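Local coordinates for protein-tyrosine-phosphatase (Vibrio vulnificus, PDB 7DHF) that probably removes phosphate from phosphotyrosine in proteins by hydrolysis, as a low-molecular-weight protein tyrosine phosphatase linked to capsular polysaccharide, at residues 84-89 against 105-110; 75-80 against 101-106; 53-58 against 126-131; 118-123 against 135-140. The protein carries 1 engineered substitution. One frame throughout, in Å; residues are numbered along the deposited sequence. Where two conformers were deposited one is given.

Contact 1: residues 84-89 against 105-110; sequences DLILVM and RGKTML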
loop_
_atom_site.group_PDB
_atom_site.type_symbol
_atom_site.label_atom_id
_atom_site.label_comp_id
_atom_site.label_asym_id
_atom_site.label_seq_id
_atom_site.Cartn_x
_atom_site.Cartn_y
_atom_site.Cartn_z
ATOM N N ASP A 84 13.192 3.934 -1.357
ATOM C CA ASP A 84 14.173 3.109 -0.665
ATOM C C ASP A 84 13.601 1.773 -0.221
ATOM O O ASP A 84 14.351 0.800 -0.078
ATOM C CB ASP A 84 14.679 3.843 0.579
ATOM C CG ASP A 84 15.258 5.203 0.257
ATOM O OD1 ASP A 84 16.158 5.276 -0.605
ATOM O OD2 ASP A 84 14.820 6.195 0.876
ATOM N N LEU A 85 12.295 1.715 0.016
ATOM C CA LEU A 85 11.639 0.532 0.546
ATOM C C LEU A 85 10.293 0.385 -0.142
ATOM O O LEU A 85 9.563 1.366 -0.306
ATOM C CB LEU A 85 11.424 0.670 2.059
ATOM C CG LEU A 85 10.715 -0.483 2.771
ATOM C CD1 LEU A 85 11.534 -1.761 2.691
ATOM C CD2 LEU A 85 10.436 -0.110 4.218
ATOM N N ILE A 86 9.977 -0.840 -0.551
ATOM C CA ILE A 86 8.701 -1.160 -1.179
ATOM C C ILE A 86 8.023 -2.226 -0.332
ATOM O O ILE A 86 8.626 -3.264 -0.038
ATOM C CB ILE A 86 8.892 -1.654 -2.625
ATOM C CG1 ILE A 86 9.608 -0.586 -3.457
ATOM C CG2 ILE A 86 7.544 -2.007 -3.245
ATOM C CD1 ILE A 86 10.040 -1.059 -4.827
ATOM N N LEU A 87 6.779 -1.964 0.069
ATOM C CA LEU A 87 6.006 -2.882 0.902
ATOM C C LEU A 87 4.779 -3.325 0.118
ATOM O O LEU A 87 3.902 -2.507 -0.179
ATOM C CB LEU A 87 5.599 -2.210 2.211
ATOM C CG LEU A 87 6.745 -1.742 3.110
ATOM C CD1 LEU A 87 6.196 -1.057 4.351
ATOM C CD2 LEU A 87 7.651 -2.897 3.504
ATOM N N VAL A 88 4.714 -4.615 -0.214
ATOM C CA VAL A 88 3.607 -5.169 -0.990
ATOM C C VAL A 88 2.571 -5.763 -0.047
ATOM O O VAL A 88 2.886 -6.223 1.057
ATOM C CB VAL A 88 4.084 -6.216 -2.022
ATOM C CG1 VAL A 88 5.000 -5.574 -3.050
ATOM C CG2 VAL A 88 4.771 -7.393 -1.333
ATOM N N MET A 89 1.317 -5.784 -0.502
ATOM C CA MET A 89 0.226 -6.267 0.336
ATOM C C MET A 89 0.112 -7.787 0.335
ATOM O O MET A 89 -0.383 -8.360 1.311
ATOM C CB MET A 89 -1.092 -5.630 -0.106
ATOM C CG MET A 89 -1.228 -4.181 0.320
ATOM S SD MET A 89 -1.385 -4.031 2.113
ATOM C CE MET A 89 -1.100 -2.278 2.339
ATOM N N ARG A 105 14.086 -6.057 -6.368
ATOM C CA ARG A 105 13.920 -7.216 -5.494
ATOM C C ARG A 105 14.461 -6.935 -4.098
ATOM O O ARG A 105 13.801 -7.221 -3.091
ATOM C CB ARG A 105 14.643 -8.422 -6.101
ATOM C CG ARG A 105 14.525 -9.711 -5.286
ATOM C CD ARG A 105 15.752 -10.597 -5.451
ATOM N NE ARG A 105 16.944 -10.015 -4.835
ATOM C CZ ARG A 105 17.247 -10.106 -3.542
ATOM N NH1 ARG A 105 16.445 -10.754 -2.705
ATOM N NH2 ARG A 105 18.355 -9.542 -3.079
ATOM N N GLY A 106 15.667 -6.373 -4.021
ATOM C CA GLY A 106 16.353 -6.276 -2.746
ATOM C C GLY A 106 15.655 -5.390 -1.735
ATOM O O GLY A 106 15.836 -5.565 -0.528
ATOM N N LYS A 107 14.857 -4.427 -2.198
ATOM C CA LYS A 107 14.182 -3.504 -1.294
ATOM C C LYS A 107 12.684 -3.761 -1.184
ATOM O O LYS A 107 11.970 -2.937 -0.604
ATOM C CB LYS A 107 14.446 -2.055 -1.706
ATOM C CG LYS A 107 13.974 -1.697 -3.099
ATOM C CD LYS A 107 14.482 -0.324 -3.497
ATOM C CE LYS A 107 14.070 0.033 -4.909
ATOM N NZ LYS A 107 14.648 1.336 -5.332
ATOM N N THR A 108 12.193 -4.886 -1.700
ATOM C CA THR A 108 10.772 -5.209 -1.659
ATOM C C THR A 108 10.510 -6.186 -0.519
ATOM O O THR A 108 11.103 -7.270 -0.472
ATOM C CB THR A 108 10.303 -5.784 -2.997
ATOM O OG1 THR A 108 10.471 -4.799 -4.023
ATOM C CG2 THR A 108 8.831 -6.190 -2.935
ATOM N N MET A 109 9.621 -5.796 0.391
ATOM C CA MET A 109 9.279 -6.579 1.568
ATOM C C MET A 109 7.760 -6.602 1.714
ATOM O O MET A 109 7.035 -5.943 0.964
ATOM C CB MET A 109 9.970 -5.995 2.806
ATOM C CG MET A 109 11.481 -5.851 2.629
ATOM S SD MET A 109 12.320 -5.107 4.036
ATOM C CE MET A 109 13.975 -4.905 3.382
ATOM N N LEU A 110 7.270 -7.364 2.688
ATOM C CA LEU A 110 5.840 -7.602 2.847
ATOM C C LEU A 110 5.250 -6.620 3.851
ATOM O O LEU A 110 5.767 -6.474 4.963
ATOM C CB LEU A 110 5.595 -9.034 3.324
ATOM C CG LEU A 110 4.132 -9.482 3.373
ATOM C CD1 LEU A 110 3.553 -9.618 1.973
ATOM C CD2 LEU A 110 4.009 -10.795 4.126
#
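Lys107 meets the strand 85-88 just as segment 105-110 comes alongside it. Its CG sits between the backbone N and the carbonyl carbon (chi1 60°), and from there the extended chain runs past the carbonyl of Asp84, with CB 3.3 Å from Asp84 O. The ammonium group ends on the carbonyl oxygens of Tyr83 and Cys80, so the aliphatic part of the chain makes the contact while the charge is held beyond it. Lys107 O accepts from Ile86 N at 2.9 Å, the donor tilted 26° from the carbonyl plane. Thr108 pairs with Ile86. Its CA approaches Ile86 O in a CA-H...O contact, its OG1 lies against CB and CD1 of Ile86 while bonding to Ala104 O, and its methyl CG2 meets Val88 CG1 at 3.9 Å. Met109 is gripped through both backbone polar atoms: its N donates to Ile86 O at 2.8 Å, and its O accepts from Val88 N at 2.9 Å. Its extended side chain lies on the opposite face of the sheet from Thr108, where SD touches Leu85 CD1 at 3.7 Å with the two side chains crossing at about a right angle, and CB meets Leu87 CD2. Leu110, back on the face of Thr108, sets CD1 3.6 Å from Val88 O. The parallel register Ile86-Thr108, Leu87-Met109, Val88-Leu110 joins the two strands of a right-handed beta-alpha-beta unit whose helix 92-100 covers Ile86, Val88 and Thr108, at one edge of the four-stranded parallel sheet of the low-molecular-weight phosphatase fold.

Contact 2: residues 75-80 against 101-106; sequences LTSALC and APEARG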
loop_
_atom_site.group_PDB
_atom_site.type_symbol
_atom_site.label_atom_id
_atom_site.label_comp_id
_atom_site.label_asym_id
_atom_site.label_seq_id
_atom_site.Cartn_x
_atom_site.Cartn_y
_atom_site.Cartn_z
ATOM N N LEU A 75 2.555 1.078 -11.145
ATOM C CA LEU A 75 3.912 0.742 -10.745
ATOM C C LEU A 75 4.796 0.621 -11.979
ATOM O O LEU A 75 4.474 -0.115 -12.916
ATOM C CB LEU A 75 3.905 -0.582 -9.989
ATOM C CG LEU A 75 5.249 -1.043 -9.427
ATOM C CD1 LEU A 75 5.624 -0.236 -8.194
ATOM C CD2 LEU A 75 5.193 -2.521 -9.099
ATOM N N THR A 76 5.912 1.347 -11.981
ATOM C CA THR A 76 6.880 1.284 -13.066
ATOM C C THR A 76 8.273 1.124 -12.477
ATOM O O THR A 76 8.502 1.368 -11.291
ATOM C CB THR A 76 6.873 2.557 -13.921
ATOM O OG1 THR A 76 7.368 3.654 -13.143
ATOM C CG2 THR A 76 5.471 2.874 -14.418
ATOM N N SER A 77 9.212 0.709 -13.330
ATOM C CA SER A 77 10.602 0.609 -12.899
ATOM C C SER A 77 11.141 1.969 -12.476
ATOM O O SER A 77 11.836 2.082 -11.459
ATOM C CB SER A 77 11.452 0.025 -14.026
ATOM O OG SER A 77 12.832 0.085 -13.710
ATOM N N ALA A 78 10.827 3.016 -13.243
ATOM C CA ALA A 78 11.281 4.356 -12.888
ATOM C C ALA A 78 10.743 4.774 -11.524
ATOM O O ALA A 78 11.464 5.380 -10.722
ATOM C CB ALA A 78 10.858 5.355 -13.963
ATOM N N LEU A 79 9.474 4.467 -11.244
ATOM C CA LEU A 79 8.908 4.809 -9.945
ATOM C C LEU A 79 9.652 4.096 -8.822
ATOM O O LEU A 79 9.972 4.704 -7.795
ATOM C CB LEU A 79 7.419 4.465 -9.911
ATOM C CG LEU A 79 6.671 4.919 -8.655
ATOM C CD1 LEU A 79 6.557 6.440 -8.620
ATOM C CD2 LEU A 79 5.296 4.281 -8.586
ATOM N N CYS A 80 9.937 2.802 -9.000
ATOM C CA CYS A 80 10.621 2.044 -7.957
ATOM C C CYS A 80 11.980 2.647 -7.623
ATOM O O CYS A 80 12.416 2.590 -6.467
ATOM C CB CYS A 80 10.795 0.587 -8.390
ATOM S SG CYS A 80 9.270 -0.382 -8.427
ATOM N N ALA A 101 10.188 -4.476 -12.410
ATOM C CA ALA A 101 11.396 -3.825 -11.903
ATOM C C ALA A 101 12.262 -4.870 -11.218
ATOM O O ALA A 101 12.309 -4.951 -9.984
ATOM C CB ALA A 101 11.040 -2.698 -10.931
ATOM N N PRO A 102 12.972 -5.696 -11.990
ATOM C CA PRO A 102 13.802 -6.737 -11.363
ATOM C C PRO A 102 14.838 -6.185 -10.400
ATOM O O PRO A 102 15.173 -6.852 -9.413
ATOM C CB PRO A 102 14.450 -7.447 -12.560
ATOM C CG PRO A 102 14.362 -6.469 -13.685
ATOM C CD PRO A 102 13.107 -5.688 -13.457
ATOM N N GLU A 103 15.351 -4.982 -10.654
ATOM C CA GLU A 103 16.339 -4.366 -9.778
ATOM C C GLU A 103 15.786 -4.023 -8.399
ATOM O O GLU A 103 16.573 -3.717 -7.497
ATOM C CB GLU A 103 16.924 -3.106 -10.430
ATOM C CG GLU A 103 15.937 -1.953 -10.630
ATOM C CD GLU A 103 14.986 -2.173 -11.793
ATOM O OE1 GLU A 103 15.220 -3.108 -12.586
ATOM O OE2 GLU A 103 14.003 -1.413 -11.911
ATOM N N ALA A 104 14.469 -4.063 -8.212
ATOM C CA ALA A 104 13.855 -3.678 -6.948
ATOM C C ALA A 104 13.653 -4.849 -5.994
ATOM O O ALA A 104 13.107 -4.651 -4.904
ATOM C CB ALA A 104 12.508 -2.996 -7.207
ATOM N N ARG A 105 14.086 -6.057 -6.368
ATOM C CA ARG A 105 13.920 -7.216 -5.494
ATOM C C ARG A 105 14.461 -6.935 -4.098
ATOM O O ARG A 105 13.801 -7.221 -3.091
ATOM C CB ARG A 105 14.643 -8.422 -6.101
ATOM C CG ARG A 105 14.525 -9.711 -5.286
ATOM C CD ARG A 105 15.752 -10.597 -5.451
ATOM N NE ARG A 105 16.944 -10.015 -4.835
ATOM C CZ ARG A 105 17.247 -10.106 -3.542
ATOM N NH1 ARG A 105 16.445 -10.754 -2.705
ATOM N NH2 ARG A 105 18.355 -9.542 -3.079
ATOM N N GLY A 106 15.667 -6.373 -4.021
ATOM C CA GLY A 106 16.353 -6.276 -2.746
ATOM C C GLY A 106 15.655 -5.390 -1.735
ATOM O O GLY A 106 15.836 -5.565 -0.528
#
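Ser77 and Glu103 supply the polar link between the short helix 77-80 and the 3-10 turn 102-104. In one of the two conformers of Ser77, its OG donates to Glu103 OE2 at 2.6 Å. It meets the carboxylate on the syn side, 30° out of its plane. Glu103 reaches across with a folded chain: CG lies between the backbone N and the carbonyl carbon, and the chain bends at chi2 (-76°). OE2 also lies near Ser77 CB, while OE1 stays farther from the hydroxyl.

Apolar contacts lie beside this bond. Ala101 CB is directed at the helix and fits between Ser77 and Cys80, 3.9 Å from Ser77 CA and 3.8 Å from Cys80 SG. One turn of the 3-10 segment later, Ala104 CB meets Cys80 CB at 4.1 Å. Cys80 and Ala104 both also rest on Ile86 of the strand 85-88, and Ala104 touches Leu97 of helix 92-100, which places these small groups at the edge of the core.

Backbone and capping bonds shape each partner internally. Thr76 is the N-cap of the helix, its OG1 accepting from Leu79 N at 2.9 Å, and Ala104 N bonds to Ala101 O, closing the 3-10 turn.

Small side chains let the two turns come close, with Ser77 and Ala101 CA atoms 4.6 Å apart. The one polar bond between them, made in that serine conformer, joins a neutral hydroxyl to a carboxylate, which probably stays ionised, since Glu103 is exposed, while thiol and methyl groups fill the buried side.

Contact 3: residues 53-58 against 126-131; sequences DAMAIE and QSKEAF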
loop_
_atom_site.group_PDB
_atom_site.type_symbol
_atom_site.label_atom_id
_atom_site.label_comp_id
_atom_site.label_asym_id
_atom_site.label_seq_id
_atom_site.Cartn_x
_atom_site.Cartn_y
_atom_site.Cartn_z
ATOM N N ASP A 53 -11.067 4.154 -3.008
ATOM C CA ASP A 53 -12.434 3.672 -2.896
ATOM C C ASP A 53 -13.149 4.381 -1.751
ATOM O O ASP A 53 -12.589 4.565 -0.668
ATOM C CB ASP A 53 -12.400 2.167 -2.639
ATOM C CG ASP A 53 -13.775 1.545 -2.623
ATOM O OD1 ASP A 53 -14.149 0.906 -3.630
ATOM O OD2 ASP A 53 -14.475 1.689 -1.600
ATOM N N ALA A 54 -14.403 4.770 -1.996
ATOM C CA ALA A 54 -15.134 5.573 -1.020
ATOM C C ALA A 54 -15.219 4.878 0.333
ATOM O O ALA A 54 -15.148 5.533 1.380
ATOM C CB ALA A 54 -16.535 5.885 -1.546
ATOM N N MET A 55 -15.385 3.554 0.341
ATOM C CA MET A 55 -15.487 2.855 1.616
ATOM C C MET A 55 -14.132 2.767 2.308
ATOM O O MET A 55 -14.066 2.793 3.542
ATOM C CB MET A 55 -16.077 1.459 1.416
ATOM C CG MET A 55 -16.495 0.782 2.717
ATOM S SD MET A 55 -17.781 1.705 3.596
ATOM C CE MET A 55 -19.212 1.346 2.581
ATOM N N ALA A 56 -13.045 2.660 1.539
ATOM C CA ALA A 56 -11.716 2.737 2.135
ATOM C C ALA A 56 -11.490 4.097 2.784
ATOM O O ALA A 56 -10.943 4.185 3.889
ATOM C CB ALA A 56 -10.645 2.453 1.081
ATOM N N ILE A 57 -11.914 5.173 2.115
ATOM C CA ILE A 57 -11.789 6.504 2.701
ATOM C C ILE A 57 -12.593 6.592 3.991
ATOM O O ILE A 57 -12.116 7.117 5.005
ATOM C CB ILE A 57 -12.225 7.581 1.687
ATOM C CG1 ILE A 57 -11.338 7.537 0.438
ATOM C CG2 ILE A 57 -12.186 8.968 2.331
ATOM C CD1 ILE A 57 -11.753 8.506 -0.663
ATOM N N GLU A 58 -13.823 6.075 3.974
ATOM C CA GLU A 58 -14.704 6.195 5.131
ATOM C C GLU A 58 -14.135 5.444 6.331
ATOM O O GLU A 58 -14.085 5.978 7.445
ATOM C CB GLU A 58 -16.089 5.664 4.764
ATOM C CG GLU A 58 -17.116 5.694 5.884
ATOM C CD GLU A 58 -17.815 7.037 5.980
ATOM O OE1 GLU A 58 -17.148 8.074 5.770
ATOM O OE2 GLU A 58 -19.033 7.058 6.247
ATOM N N GLN A 126 -16.510 -5.510 -2.074
ATOM C CA GLN A 126 -17.116 -6.223 -0.963
ATOM C C GLN A 126 -17.732 -5.219 0.008
ATOM O O GLN A 126 -17.623 -4.001 -0.164
ATOM C CB GLN A 126 -16.074 -7.110 -0.278
ATOM C CG GLN A 126 -15.571 -8.240 -1.162
ATOM C CD GLN A 126 -14.209 -8.748 -0.747
ATOM O OE1 GLN A 126 -14.051 -9.338 0.320
ATOM N NE2 GLN A 126 -13.210 -8.510 -1.590
ATOM N N SER A 127 -18.394 -5.746 1.033
ATOM C CA SER A 127 -19.088 -4.911 2.000
ATOM C C SER A 127 -18.089 -4.187 2.900
ATOM O O SER A 127 -16.888 -4.480 2.914
ATOM C CB SER A 127 -20.029 -5.760 2.852
ATOM O OG SER A 127 -19.294 -6.640 3.681
ATOM N N LYS A 128 -18.610 -3.237 3.681
ATOM C CA LYS A 128 -17.764 -2.483 4.598
ATOM C C LYS A 128 -17.005 -3.409 5.540
ATOM O O LYS A 128 -15.884 -3.089 5.950
ATOM C CB LYS A 128 -18.615 -1.511 5.416
ATOM C CG LYS A 128 -17.815 -0.695 6.418
ATOM C CD LYS A 128 -18.653 0.404 7.045
ATOM C CE LYS A 128 -17.816 1.260 7.977
ATOM N NZ LYS A 128 -18.590 2.402 8.538
ATOM N N GLU A 129 -17.596 -4.555 5.894
ATOM C CA GLU A 129 -16.912 -5.506 6.767
ATOM C C GLU A 129 -15.537 -5.866 6.224
ATOM O O GLU A 129 -14.565 -5.966 6.983
ATOM C CB GLU A 129 -17.750 -6.776 6.922
ATOM C CG GLU A 129 -18.957 -6.633 7.828
ATOM C CD GLU A 129 -19.600 -7.970 8.142
ATOM O OE1 GLU A 129 -18.964 -8.783 8.844
ATOM O OE2 GLU A 129 -20.735 -8.211 7.676
ATOM N N ALA A 130 -15.438 -6.083 4.911
ATOM C CA ALA A 130 -14.152 -6.429 4.313
ATOM C C ALA A 130 -13.172 -5.269 4.416
ATOM O O ALA A 130 -11.969 -5.481 4.608
ATOM C CB ALA A 130 -14.346 -6.844 2.855
ATOM N N PHE A 131 -13.665 -4.037 4.285
ATOM C CA PHE A 131 -12.799 -2.873 4.428
ATOM C C PHE A 131 -12.345 -2.697 5.873
ATOM O O PHE A 131 -11.210 -2.274 6.125
ATOM C CB PHE A 131 -13.514 -1.627 3.904
ATOM C CG PHE A 131 -13.581 -1.563 2.404
ATOM C CD1 PHE A 131 -12.613 -0.885 1.684
ATOM C CD2 PHE A 131 -14.606 -2.191 1.714
ATOM C CE1 PHE A 131 -12.667 -0.829 0.308
ATOM C CE2 PHE A 131 -14.664 -2.140 0.334
ATOM C CZ PHE A 131 -13.692 -1.458 -0.369
#
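Met55 and Ala56 of helix 54-61 face Lys128 and Phe131 of helix 128-146 near the N-terminal ends of both helices, with the CA atoms of Ala56 and Phe131 6.2 Å apart. This is helix-to-helix packing in the low-molecular-weight phosphatase fold, and Phe131 and Met55 carry the largest shares of it. Met55 covers one face of the Phe131 ring: its CB stands 3.9 Å from the ring centroid and 7° off the normal, a CH-pi contact over the centre, while CG leans to the CG-CD2 side of the ring. Ala56 approaches obliquely, its N 3.6 Å from Phe131 CD1 and its CB against CD1 and CE1.

Asp53 comes to the far end of the ring. As the N-cap of helix 54-61 it accepts from Met55 N with OD2 at 2.8 Å, the donor on the anti side of the carboxylate. The same oxygen lies 3.5 Å from Phe131 CZ, with carboxylate and ring planes 27° apart, so the capping group is also packed against the aromatic. Phe131 further touches Val59 of the same helix and Pro123, and its side chain lies about 6 Å from that of Asp122, the predicted proton donor; the contact thus borders the active-site region.

Toward the outer side, the Met55 chain bends at chi2 (61°) and chi3 and crosses the extended Lys128 at about a right angle. Lys128 NZ continues to a salt bridge with Glu62, leaving its methylenes for the thioether: Met55 SD rests 3.7 Å from Lys128 CG and is nearly as close to CB and CD.

Contact 4: residues 118-123 against 135-140; sequences KDIPDP and YQLIDE
Segment 118-123 passes the helix 128-146 as an irregular extended chain and comes nearest where Ile120 faces Leu137, their CA atoms 6.7 Å apart. The contact is apolar, and Lys118 joins it through its methylene carbons. Ile120 is directed at the helix, and its CG1 branch does most of the touching: CG1 lies 3.9 Å from Leu137 CB, the two side chains sliding past each other in opposite directions. Beyond it, the terminal CD1 reaches Ile138 CG1, also at 3.9 Å, while Ile120 CG2 approaches the same atom from another branch.

Leu137 divides its two methyls between Pro121 and Lys118. CD1, placed by a chi2 of 177°, lies 4.1 Å from Pro121 CD, and CD2 lies 3.9 Å from Lys118 CE. The lysine chain, bent at chi3 and chi4, crosses the leucine at about a right angle on the exposed side. Ile138 continues inward to Phe111 and Met89.

The backbone of Ile120 is held as well: it bonds to Met89, and its carbonyl oxygen accepts from Arg18, a predicted active-site residue. Asp122, two residues on, is the predicted proton donor, and its OD2 bonds to a glycerol probably from the crystallisation liquor. The contact thus seats against the C-terminal helix the loop carrying the predicted general acid, as in other low-molecular-weight tyrosine phosphatases.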
loop_
_atom_site.group_PDB
_atom_site.type_symbol
_atom_site.label_atom_id
_atom_site.label_comp_id
_atom_site.label_asym_id
_atom_site.label_seq_id
_atom_site.Cartn_x
_atom_site.Cartn_y
_atom_site.Cartn_z
ATOM N N LYS A 118 1.694 -12.231 6.907
ATOM C CA LYS A 118 0.357 -12.493 6.393
ATOM C C LYS A 118 0.047 -11.585 5.212
ATOM O O LYS A 118 0.382 -10.396 5.223
ATOM C CB LYS A 118 -0.685 -12.235 7.484
ATOM C CG LYS A 118 -1.062 -13.448 8.323
ATOM C CD LYS A 118 -1.851 -13.052 9.578
ATOM C CE LYS A 118 -3.086 -12.202 9.286
ATOM N NZ LYS A 118 -4.173 -12.965 8.621
ATOM N N ASP A 119 -0.607 -12.150 4.201
ATOM C CA ASP A 119 -1.170 -11.347 3.126
ATOM C C ASP A 119 -2.375 -10.566 3.637
ATOM O O ASP A 119 -3.072 -10.990 4.563
ATOM C CB ASP A 119 -1.638 -12.242 1.978
ATOM C CG ASP A 119 -0.493 -12.867 1.211
ATOM O OD1 ASP A 119 0.674 -12.504 1.460
ATOM O OD2 ASP A 119 -0.772 -13.714 0.336
ATOM N N ILE A 120 -2.617 -9.416 3.022
ATOM C CA ILE A 120 -3.781 -8.589 3.333
ATOM C C ILE A 120 -4.704 -8.623 2.118
ATOM O O ILE A 120 -4.343 -8.098 1.052
ATOM C CB ILE A 120 -3.366 -7.160 3.707
ATOM C CG1 ILE A 120 -2.517 -7.199 4.985
ATOM C CG2 ILE A 120 -4.599 -6.274 3.889
ATOM C CD1 ILE A 120 -1.914 -5.875 5.385
ATOM N N PRO A 121 -5.885 -9.233 2.212
ATOM C CA PRO A 121 -6.715 -9.439 1.021
ATOM C C PRO A 121 -7.413 -8.175 0.545
ATOM O O PRO A 121 -7.731 -7.269 1.320
ATOM C CB PRO A 121 -7.738 -10.481 1.485
ATOM C CG PRO A 121 -7.848 -10.266 2.949
ATOM C CD PRO A 121 -6.488 -9.836 3.415
ATOM N N ASP A 122 -7.667 -8.143 -0.757
ATOM C CA ASP A 122 -8.280 -6.990 -1.407
ATOM C C ASP A 122 -9.759 -6.901 -1.039
ATOM O O ASP A 122 -10.502 -7.861 -1.285
ATOM C CB ASP A 122 -8.126 -7.167 -2.914
ATOM C CG ASP A 122 -8.605 -5.964 -3.703
ATOM O OD1 ASP A 122 -9.002 -4.953 -3.090
ATOM O OD2 ASP A 122 -8.560 -6.031 -4.950
ATOM N N PRO A 123 -10.227 -5.798 -0.459
ATOM C CA PRO A 123 -11.654 -5.665 -0.128
ATOM C C PRO A 123 -12.522 -5.124 -1.253
ATOM O O PRO A 123 -13.734 -4.979 -1.054
ATOM C CB PRO A 123 -11.617 -4.657 1.026
ATOM C CG PRO A 123 -10.486 -3.755 0.673
ATOM C CD PRO A 123 -9.446 -4.643 0.026
ATOM N N TYR A 135 -8.487 -2.745 6.950
ATOM C CA TYR A 135 -7.913 -1.656 7.732
ATOM C C TYR A 135 -7.263 -2.181 9.004
ATOM O O TYR A 135 -6.177 -1.730 9.385
ATOM C CB TYR A 135 -8.967 -0.597 8.070
ATOM C CG TYR A 135 -8.327 0.620 8.689
ATOM C CD1 TYR A 135 -7.929 1.688 7.900
ATOM C CD2 TYR A 135 -8.063 0.678 10.052
ATOM C CE1 TYR A 135 -7.312 2.790 8.448
ATOM C CE2 TYR A 135 -7.441 1.778 10.611
ATOM C CZ TYR A 135 -7.068 2.831 9.803
ATOM O OH TYR A 135 -6.448 3.933 10.343
ATOM N N GLN A 136 -7.914 -3.133 9.675
ATOM C CA GLN A 136 -7.354 -3.686 10.903
ATOM C C GLN A 136 -5.973 -4.281 10.659
ATOM O O GLN A 136 -5.023 -3.996 11.397
ATOM C CB GLN A 136 -8.298 -4.747 11.471
ATOM C CG GLN A 136 -7.822 -5.361 12.778
ATOM C CD GLN A 136 -7.826 -4.368 13.921
ATOM O OE1 GLN A 136 -8.655 -3.460 13.962
ATOM N NE2 GLN A 136 -6.900 -4.536 14.856
ATOM N N LEU A 137 -5.848 -5.126 9.634
ATOM C CA LEU A 137 -4.554 -5.731 9.334
ATOM C C LEU A 137 -3.535 -4.673 8.937
ATOM O O LEU A 137 -2.378 -4.725 9.365
ATOM C CB LEU A 137 -4.699 -6.779 8.233
ATOM C CG LEU A 137 -5.536 -8.014 8.572
ATOM C CD1 LEU A 137 -5.655 -8.919 7.356
ATOM C CD2 LEU A 137 -4.953 -8.782 9.750
ATOM N N ILE A 138 -3.941 -3.712 8.106
ATOM C CA ILE A 138 -3.026 -2.652 7.693
ATOM C C ILE A 138 -2.551 -1.863 8.904
ATOM O O ILE A 138 -1.361 -1.551 9.034
ATOM C CB ILE A 138 -3.698 -1.755 6.636
ATOM C CG1 ILE A 138 -3.871 -2.532 5.329
ATOM C CG2 ILE A 138 -2.896 -0.476 6.409
ATOM C CD1 ILE A 138 -4.739 -1.837 4.299
ATOM N N ASP A 139 -3.471 -1.542 9.815
ATOM C CA ASP A 139 -3.123 -0.782 11.010
ATOM C C ASP A 139 -2.123 -1.547 11.872
ATOM O O ASP A 139 -1.070 -1.016 12.244
ATOM C CB ASP A 139 -4.407 -0.482 11.789
ATOM C CG ASP A 139 -4.189 0.466 12.950
ATOM O OD1 ASP A 139 -3.139 1.137 12.995
ATOM O OD2 ASP A 139 -5.091 0.550 13.811
ATOM N N GLU A 140 -2.436 -2.801 12.200
ATOM C CA GLU A 140 -1.520 -3.607 13.002
ATOM C C GLU A 140 -0.163 -3.738 12.322
ATOM O O GLU A 140 0.884 -3.614 12.970
ATOM C CB GLU A 140 -2.118 -4.997 13.219
ATOM C CG GLU A 140 -3.365 -5.024 14.086
ATOM C CD GLU A 140 -3.896 -6.432 14.290
ATOM O OE1 GLU A 140 -3.087 -7.383 14.248
ATOM O OE2 GLU A 140 -5.120 -6.586 14.492
#

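From the N terminus, segment 53-58 is met first, and its partner 126-131 comes 68 residues later, so contact 3 closes the longest loop and encloses both contact 1 and contact 2. Within it, 75-80 pairs with 101-106 and 84-89 with 105-110; these two closures overlap and share Arg105 and Gly106. Contact 4 opens only after contact 1 has closed, and it crosses contact 3, since 126-131 lies between 118-123 and 135-140. Contact 1 forms the sheet edge, contact 2 ties helix 77-80 to the turn leading into strand 108-110, contacts 3 and 4 fasten helix 128-146, and Leu110 CD2 packing on Lys118 O joins contact 1 to contact 4.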